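Local coordinates for VgrG protein (Vibrio cholerae, PDB 4DTH) that probably cross-links G-actin and binds ATP and magnesium, as the actin cross-linking domain of a Vibrio cholerae VgrG toxin, at residues 60-65 with 85-90. Sequence-based numbering, arbitrary orientation. Where two conformers were deposited one is given.
Sequences LTKDMN and QTHTVE
Thr-61 and Glu-90 pair through their backbones in both directions, and Thr-61 OG1 adds a third bond, 2.8 Å to Glu-90 O. That carbonyl is gripped twice, its two donors arriving from opposite faces of its plane. Further along these antiparallel strands, Asp-63 N bonds to Thr-88 O and Thr-88 N to Met-64 O, while a beta bulge between Lys-62 and Asn-65 shifts the register by one. At the bulge the side chain of Thr-88 steps in: OG1, set between its own N and carbonyl carbon (chi1 59°), accepts from Met-64 N at 3.0 Å and also bonds to Glu-30. Asn-65 ND2 gives a straight bond (176°) to a lone pair of Gln-85 OE1; Asn-65 OD1 takes the N-H of Gly-67, and Gln-85 NE2 bonds to Ser-68 OG.

Packing centres on the His-87 ring. Lys-62 lies alongside it with CD 3.5 Å above the ring centre, a CH-pi contact, and its NZ continues to Ser-42 O.

Among the acids, the Asp-63 and Glu-90 carboxylates stack, planes 10° apart, with OD2 of Asp-63 3.8 Å from OE2 of Glu-90. Glu-90 and Glu-28 are the protein residues of a magnesium site, so the cation probably offsets this repulsion, and Asp-63, beside a metal-binding glutamate, would add negative charge near the site.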
# COMPACT_ATOMS: atom_id res chain seq x y z
N LEU A 60 -0.26 13.81 5.52
CA LEU A 60 -1.68 14.15 5.45
C LEU A 60 -2.03 14.09 3.98
O LEU A 60 -1.43 14.80 3.16
CB LEU A 60 -1.94 15.56 6.01
CG LEU A 60 -2.12 15.65 7.52
CD1 LEU A 60 -0.80 15.63 8.25
CD2 LEU A 60 -2.86 16.90 7.88
N THR A 61 -2.95 13.19 3.61
CA THR A 61 -3.30 13.01 2.21
C THR A 61 -4.80 13.04 1.96
O THR A 61 -5.59 12.72 2.86
CB THR A 61 -2.74 11.66 1.65
OG1 THR A 61 -3.48 10.56 2.18
CG2 THR A 61 -1.24 11.45 1.92
N LYS A 62 -5.19 13.33 0.71
CA LYS A 62 -6.57 13.18 0.27
C LYS A 62 -6.68 11.70 -0.15
O LYS A 62 -5.69 11.10 -0.58
CB LYS A 62 -6.93 14.13 -0.88
CG LYS A 62 -6.05 14.06 -2.13
CD LYS A 62 -6.70 14.81 -3.30
CE LYS A 62 -5.75 14.94 -4.46
NZ LYS A 62 -6.42 15.48 -5.68
N ASP A 63 -7.85 11.12 0.01
CA ASP A 63 -8.02 9.70 -0.30
C ASP A 63 -9.19 9.46 -1.25
O ASP A 63 -9.01 9.52 -2.46
CB ASP A 63 -8.11 8.90 1.02
CG ASP A 63 -8.19 7.38 0.94
OD1 ASP A 63 -7.88 6.82 -0.14
OD2 ASP A 63 -8.55 6.76 1.96
N MET A 64 -10.40 9.20 -0.70
CA MET A 64 -11.58 8.89 -1.50
C MET A 64 -12.28 10.16 -1.96
O MET A 64 -12.68 10.96 -1.11
CB MET A 64 -12.57 8.01 -0.72
CG MET A 64 -11.96 6.76 -0.16
SD MET A 64 -11.30 5.69 -1.44
CE MET A 64 -10.62 4.39 -0.42
N ASN A 65 -12.49 10.30 -3.28
CA ASN A 65 -13.21 11.44 -3.83
C ASN A 65 -14.68 11.38 -3.40
O ASN A 65 -15.37 10.39 -3.68
CB ASN A 65 -13.09 11.50 -5.37
CG ASN A 65 -13.80 12.69 -5.98
OD1 ASN A 65 -15.02 12.81 -5.92
ND2 ASN A 65 -13.05 13.61 -6.56
N GLN A 85 -12.49 19.80 -5.39
CA GLN A 85 -13.05 18.48 -5.08
C GLN A 85 -12.90 18.16 -3.61
O GLN A 85 -11.90 18.57 -3.00
CB GLN A 85 -12.32 17.40 -5.89
CG GLN A 85 -12.43 17.57 -7.42
CD GLN A 85 -13.82 17.33 -7.91
OE1 GLN A 85 -14.39 16.25 -7.72
NE2 GLN A 85 -14.42 18.32 -8.55
N THR A 86 -13.85 17.42 -3.04
CA THR A 86 -13.82 16.98 -1.65
C THR A 86 -13.30 15.54 -1.59
O THR A 86 -13.63 14.73 -2.47
CB THR A 86 -15.22 17.13 -1.04
OG1 THR A 86 -15.58 18.51 -1.00
CG2 THR A 86 -15.31 16.56 0.33
N HIS A 87 -12.48 15.23 -0.58
CA HIS A 87 -11.93 13.89 -0.38
C HIS A 87 -11.92 13.56 1.08
O HIS A 87 -11.83 14.46 1.92
CB HIS A 87 -10.49 13.79 -0.92
CG HIS A 87 -10.33 14.10 -2.38
ND1 HIS A 87 -10.20 13.10 -3.32
CD2 HIS A 87 -10.22 15.30 -3.01
CE1 HIS A 87 -10.05 13.71 -4.48
NE2 HIS A 87 -10.06 15.03 -4.35
N THR A 88 -11.91 12.27 1.41
CA THR A 88 -11.68 11.85 2.79
C THR A 88 -10.17 12.11 3.05
O THR A 88 -9.40 12.27 2.09
CB THR A 88 -12.05 10.37 3.00
OG1 THR A 88 -11.26 9.56 2.12
CG2 THR A 88 -13.54 10.11 2.79
N VAL A 89 -9.78 12.17 4.31
CA VAL A 89 -8.40 12.38 4.71
C VAL A 89 -7.82 11.06 5.17
O VAL A 89 -8.42 10.36 6.00
CB VAL A 89 -8.25 13.48 5.80
CG1 VAL A 89 -6.84 13.49 6.39
CG2 VAL A 89 -8.60 14.86 5.25
N GLU A 90 -6.64 10.71 4.65
CA GLU A 90 -5.95 9.51 5.06
C GLU A 90 -4.58 9.86 5.60
O GLU A 90 -3.82 10.59 4.94
CB GLU A 90 -5.85 8.52 3.89
CG GLU A 90 -5.20 7.20 4.28
CD GLU A 90 -5.03 6.26 3.11
OE1 GLU A 90 -4.54 6.71 2.05
OE2 GLU A 90 -5.37 5.07 3.26
O HOH W 1 -4.03 8.55 0.28
O HOH W 2 -8.43 17.49 -5.46
O HOH W 3 -5.86 4.51 0.42